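PDB 3WKY: prophenoloxidase b from Marsupenaeus japonicus, which is the precursor of a type 3 copper phenoloxidase that probably hydroxylates monophenols and oxidises o-diphenols. Local coordinates for residues A[421-426]-A[491-496]; A[501-506]-A[592-597]. All blocks are in the same frame, centred on the assembly; numbering follows the deposited sequence.

Interaction 1: residues A[421-426]-A[491-496]; sequences GNITVL and VNNPTS. With NAG (2-acetamido-2-deoxy-beta-D-glucopyranose), chain E.
Ile423 and the amide of Asn493 meet with the CD1 methyl of Ile423 above one face of the flat carboxamide, 3.8 Å from Asn493 CG. Ile423 is modelled in two conformers, so its side-chain contacts, through CD1 and CG2 alike, hold for one of them. The backbone N of Thr495 approaches from beyond the opposite face, 2.9 Å from Asn493 OD1 and well above the carbonyl plane. This bond closes an Asx turn, for which asparagine suits, having a carbonyl on a short arm. At the edge, Thr495 OG1 donates in plane to a lone pair of the same oxygen (2.7 Å), while Asn493 ND2 bonds the carbonyls of Asp497 and Ile538; the amide is thus held against rotation. A second amide, that of Asn422, carries the first sugar of an N-linked glycan through a 1.4 Å bond from ND2 to C1 of the sugar. With Thr424, Asn422 forms the Asn-X-Thr signal for glycosylation.

Before this turn the two segments run as an antiparallel pair of the hemocyanin Ig-like domain, in which the edge strand 424-432 adjoins the middle strand 485-493. Thr424 and Asn492 form a hydrogen-bonded pair: Thr424 N to Asn492 O is nearly straight at 171°, and Asn492 N returns a bond to Thr424 O at 2.8 Å. Branched Val425 and Val491, suited to extended backbone, turn to the sheet's other face. Ile423 CG2, anti to its backbone N, reaches Val491 CB at 3.6 Å. Leu426 CD1 rests 3.8 Å from Asn492 CB, and Ile542 adjoins both residues.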
# COMPACT_ATOMS: atom_id res chain seq x y z
N GLY A 421 -53.56 -22.58 -2.69
CA GLY A 421 -54.33 -22.44 -3.91
C GLY A 421 -55.30 -23.60 -4.09
O GLY A 421 -55.07 -24.69 -3.56
N ASN A 422 -56.38 -23.37 -4.84
CA ASN A 422 -57.39 -24.41 -5.05
C ASN A 422 -56.99 -25.41 -6.13
O ASN A 422 -57.51 -26.53 -6.18
CB ASN A 422 -58.74 -23.76 -5.41
CG ASN A 422 -59.42 -23.11 -4.22
OD1 ASN A 422 -59.76 -23.78 -3.25
ND2 ASN A 422 -59.62 -21.81 -4.29
N ILE A 423 -56.08 -25.03 -7.02
CA ILE A 423 -55.70 -25.87 -8.15
C ILE A 423 -54.45 -26.68 -7.84
O ILE A 423 -53.50 -26.15 -7.27
CB ILE A 423 -55.49 -25.03 -9.42
CG1 ILE A 423 -56.77 -24.30 -9.79
CG2 ILE A 423 -55.04 -25.90 -10.57
CD1 ILE A 423 -57.95 -25.22 -9.99
N THR A 424 -54.45 -27.97 -8.19
CA THR A 424 -53.32 -28.86 -8.01
C THR A 424 -52.53 -28.96 -9.32
O THR A 424 -53.12 -29.10 -10.38
CB THR A 424 -53.79 -30.30 -7.62
OG1 THR A 424 -54.32 -30.28 -6.29
CG2 THR A 424 -52.64 -31.28 -7.68
N VAL A 425 -51.21 -28.85 -9.25
CA VAL A 425 -50.41 -29.07 -10.45
C VAL A 425 -49.96 -30.53 -10.50
O VAL A 425 -49.31 -31.02 -9.57
CB VAL A 425 -49.19 -28.12 -10.51
CG1 VAL A 425 -48.35 -28.41 -11.75
CG2 VAL A 425 -49.65 -26.68 -10.51
N LEU A 426 -50.29 -31.22 -11.59
CA LEU A 426 -50.06 -32.66 -11.67
C LEU A 426 -48.86 -33.04 -12.52
O LEU A 426 -48.20 -34.04 -12.25
CB LEU A 426 -51.30 -33.38 -12.22
CG LEU A 426 -52.55 -33.33 -11.34
CD1 LEU A 426 -53.74 -33.97 -12.05
CD2 LEU A 426 -52.27 -34.02 -10.03
N VAL A 491 -53.18 -29.80 -14.81
CA VAL A 491 -53.67 -29.40 -13.49
C VAL A 491 -54.96 -30.13 -13.13
O VAL A 491 -55.62 -30.71 -14.00
CB VAL A 491 -53.90 -27.89 -13.39
CG1 VAL A 491 -52.63 -27.12 -13.79
CG2 VAL A 491 -55.07 -27.46 -14.26
N ASN A 492 -55.32 -30.09 -11.85
CA ASN A 492 -56.62 -30.58 -11.42
C ASN A 492 -57.37 -29.55 -10.61
O ASN A 492 -56.81 -28.95 -9.69
CB ASN A 492 -56.50 -31.87 -10.61
CG ASN A 492 -57.86 -32.50 -10.31
OD1 ASN A 492 -58.61 -32.82 -11.24
ND2 ASN A 492 -58.19 -32.68 -9.03
N ASN A 493 -58.63 -29.33 -10.96
CA ASN A 493 -59.53 -28.53 -10.15
C ASN A 493 -60.41 -29.51 -9.39
O ASN A 493 -61.30 -30.12 -9.99
CB ASN A 493 -60.37 -27.62 -11.04
CG ASN A 493 -61.42 -26.84 -10.27
OD1 ASN A 493 -61.53 -26.95 -9.05
ND2 ASN A 493 -62.18 -26.03 -10.99
N PRO A 494 -60.15 -29.68 -8.09
CA PRO A 494 -60.91 -30.64 -7.28
C PRO A 494 -62.18 -30.04 -6.71
O PRO A 494 -62.91 -30.73 -6.01
CB PRO A 494 -59.94 -30.96 -6.14
CG PRO A 494 -59.17 -29.67 -5.95
CD PRO A 494 -59.01 -29.10 -7.35
N THR A 495 -62.45 -28.77 -6.99
CA THR A 495 -63.63 -28.12 -6.44
C THR A 495 -64.87 -28.37 -7.32
O THR A 495 -64.78 -29.04 -8.36
CB THR A 495 -63.44 -26.62 -6.26
OG1 THR A 495 -63.55 -25.97 -7.53
CG2 THR A 495 -62.05 -26.33 -5.62
N SER A 496 -66.00 -27.80 -6.92
CA SER A 496 -67.26 -28.04 -7.63
C SER A 496 -67.62 -26.89 -8.57
O SER A 496 -68.68 -26.91 -9.20
CB SER A 496 -68.39 -28.29 -6.64
OG SER A 496 -68.68 -27.12 -5.89
C1 NAG E . -60.45 -21.37 -3.19
C2 NAG E . -59.68 -20.54 -2.15
C3 NAG E . -60.46 -19.41 -1.46
C4 NAG E . -61.70 -18.95 -2.21
C5 NAG E . -62.45 -20.16 -2.73
C6 NAG E . -63.77 -19.75 -3.37
C7 NAG E . -57.98 -21.98 -1.09
C8 NAG E . -57.92 -23.44 -0.74
N2 NAG E . -59.20 -21.43 -1.09
O3 NAG E . -59.60 -18.31 -1.29
O4 NAG E . -62.55 -18.22 -1.35
O5 NAG E . -61.61 -20.76 -3.70
O6 NAG E . -63.53 -18.77 -4.36
O7 NAG E . -56.94 -21.37 -1.34

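Interaction 2: residues A[501-506]-A[592-597]; sequences MKLRIF and FFVMAT
Strands 501-509 and 588-598 are antiparallel neighbours in the larger, mixed sheet, within the hemocyanin Ig-like domain, and Arg504 with Met595 forms the middle one of three hydrogen-bonded pairs here. Arg504 N reaches Met595 O at 2.9 Å; Lys502 with Thr597 and Phe506 with Phe593 repeat the two-bond pattern. The same carbonyls also receive CA-H contacts from neighbouring residues, as Phe593 O does from Ile505 CA at 3.1 Å.

One face is wholly apolar. Ile505 CG2, anti to its backbone N, sits over the Phe592 ring, 3.9 Å from the centroid, in a CH-pi contact that a beta-branched methyl makes easily. Leu503 CD2 meets Ala596 CB at 4.1 Å, and Met501 SD, from the same strand, also meets that CB at 3.7 Å; small Ala596 accommodates both. Val428 of strand 424-432 touches Phe592 and Val594.

On the other face Arg504 extends from CG to NE. Lys502 CD lies 3.6 Å above one face of its guanidinium, toward the rim, and Thr597 CB, in one of its two conformers, is at the edge. NH1 makes a salt bridge to Asp628, and Trp630 and Tyr634 touch the side chain. An alanine at Arg504 would probably leave Asp628 without its mate and Lys502 CD without the flat group beneath it.

Six backbone bonds tie the strands at alternate residues, while the carboxylate of Asp628 probably offsets the cost of burying the arginine's charge.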
# COMPACT_ATOMS: atom_id res chain seq x y z
N MET A 501 -57.14 -19.15 -12.63
CA MET A 501 -55.82 -19.19 -12.05
C MET A 501 -54.79 -18.45 -12.88
O MET A 501 -55.00 -18.21 -14.08
CB MET A 501 -55.39 -20.63 -11.84
CG MET A 501 -55.25 -21.37 -13.11
SD MET A 501 -53.58 -22.00 -13.18
CE MET A 501 -53.93 -23.67 -13.68
N LYS A 502 -53.70 -18.06 -12.23
CA LYS A 502 -52.55 -17.50 -12.92
C LYS A 502 -51.39 -18.50 -12.79
O LYS A 502 -51.08 -18.95 -11.69
CB LYS A 502 -52.18 -16.14 -12.31
CG LYS A 502 -50.79 -15.64 -12.71
CD LYS A 502 -50.69 -14.12 -12.55
CE LYS A 502 -51.19 -13.42 -13.80
NZ LYS A 502 -51.15 -11.93 -13.67
N LEU A 503 -50.82 -18.89 -13.92
CA LEU A 503 -49.66 -19.77 -13.91
C LEU A 503 -48.41 -18.88 -13.83
O LEU A 503 -48.32 -17.86 -14.51
CB LEU A 503 -49.62 -20.62 -15.16
CG LEU A 503 -50.57 -21.82 -15.12
CD1 LEU A 503 -50.64 -22.50 -16.48
CD2 LEU A 503 -50.10 -22.80 -14.05
N ARG A 504 -47.48 -19.26 -12.97
CA ARG A 504 -46.26 -18.47 -12.77
C ARG A 504 -45.12 -19.44 -12.96
O ARG A 504 -44.98 -20.39 -12.19
CB ARG A 504 -46.24 -17.93 -11.35
CG ARG A 504 -47.43 -17.06 -11.02
CD ARG A 504 -47.43 -16.67 -9.58
NE ARG A 504 -48.62 -15.91 -9.23
CZ ARG A 504 -48.75 -14.60 -9.34
NH1 ARG A 504 -47.72 -13.86 -9.78
NH2 ARG A 504 -49.89 -14.02 -9.00
N ILE A 505 -44.30 -19.20 -13.98
CA ILE A 505 -43.28 -20.15 -14.36
C ILE A 505 -41.91 -19.46 -14.37
O ILE A 505 -41.77 -18.42 -15.01
CB ILE A 505 -43.58 -20.72 -15.74
CG1 ILE A 505 -44.97 -21.39 -15.69
CG2 ILE A 505 -42.51 -21.70 -16.16
CD1 ILE A 505 -45.28 -22.31 -16.85
N PHE A 506 -40.94 -20.03 -13.66
CA PHE A 506 -39.61 -19.39 -13.53
C PHE A 506 -38.50 -20.40 -13.79
O PHE A 506 -38.69 -21.61 -13.59
CB PHE A 506 -39.44 -18.77 -12.13
CG PHE A 506 -40.31 -17.56 -11.89
CD1 PHE A 506 -41.61 -17.70 -11.44
CD2 PHE A 506 -39.81 -16.28 -12.13
CE1 PHE A 506 -42.41 -16.58 -11.23
CE2 PHE A 506 -40.61 -15.16 -11.91
CZ PHE A 506 -41.91 -15.31 -11.46
N PHE A 592 -37.34 -25.69 -13.60
CA PHE A 592 -38.47 -25.08 -14.31
C PHE A 592 -39.61 -25.12 -13.30
O PHE A 592 -40.32 -26.12 -13.16
CB PHE A 592 -38.76 -25.93 -15.56
CG PHE A 592 -39.72 -25.32 -16.55
CD1 PHE A 592 -41.10 -25.57 -16.46
CD2 PHE A 592 -39.25 -24.61 -17.65
CE1 PHE A 592 -41.99 -25.05 -17.40
CE2 PHE A 592 -40.14 -24.09 -18.60
CZ PHE A 592 -41.51 -24.32 -18.48
N PHE A 593 -39.75 -24.04 -12.54
CA PHE A 593 -40.70 -23.96 -11.43
C PHE A 593 -42.06 -23.53 -11.96
O PHE A 593 -42.16 -22.57 -12.74
CB PHE A 593 -40.19 -22.93 -10.40
CG PHE A 593 -41.22 -22.53 -9.33
CD1 PHE A 593 -42.17 -21.53 -9.58
CD2 PHE A 593 -41.17 -23.09 -8.07
CE1 PHE A 593 -43.08 -21.15 -8.60
CE2 PHE A 593 -42.07 -22.72 -7.08
CZ PHE A 593 -43.03 -21.73 -7.34
N VAL A 594 -43.12 -24.22 -11.53
CA VAL A 594 -44.48 -23.91 -11.97
C VAL A 594 -45.40 -23.75 -10.77
O VAL A 594 -45.48 -24.65 -9.93
CB VAL A 594 -45.05 -25.04 -12.87
CG1 VAL A 594 -46.48 -24.70 -13.33
CG2 VAL A 594 -44.14 -25.31 -14.06
N MET A 595 -46.11 -22.62 -10.69
CA MET A 595 -47.10 -22.44 -9.64
C MET A 595 -48.46 -22.01 -10.20
O MET A 595 -48.55 -21.12 -11.04
CB MET A 595 -46.63 -21.41 -8.61
CG MET A 595 -47.59 -21.19 -7.46
SD MET A 595 -46.96 -19.92 -6.34
CE MET A 595 -48.13 -20.00 -4.98
N ALA A 596 -49.52 -22.67 -9.73
CA ALA A 596 -50.88 -22.26 -10.08
C ALA A 596 -51.43 -21.45 -8.91
O ALA A 596 -51.56 -21.96 -7.79
CB ALA A 596 -51.76 -23.49 -10.36
N THR A 597 -51.76 -20.19 -9.17
CA THR A 597 -52.25 -19.35 -8.09
C THR A 597 -53.68 -18.91 -8.35
O THR A 597 -54.11 -18.76 -9.49
CB THR A 597 -51.33 -18.13 -7.88
OG1 THR A 597 -51.72 -17.43 -6.70
CG2 THR A 597 -51.44 -17.22 -9.05

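How the interactions relate
Interactions 1 and 2 lie with centres about 13 Å apart, within the same Ig-like domain but in different sheets: 421-426 and 491-496 belong to the three-stranded sheet, 501-506 and 592-597 to the larger mixed one. Strand 485-493 is followed directly by strand 501-509, so the chain passes from one sheet to the other there, and both segments of interaction 1 precede those of interaction 2 in the chain. The sheets pack face to face at this point. Met501 CE meets Val491 CG1 at 3.7 Å, and Val425 CG2 meets Ala596 CB at 3.8 Å, with Ile423 CG2, in one of its two conformers, near Met501 CE and Ala596 CB. The two strand pairs thus share one apolar interior.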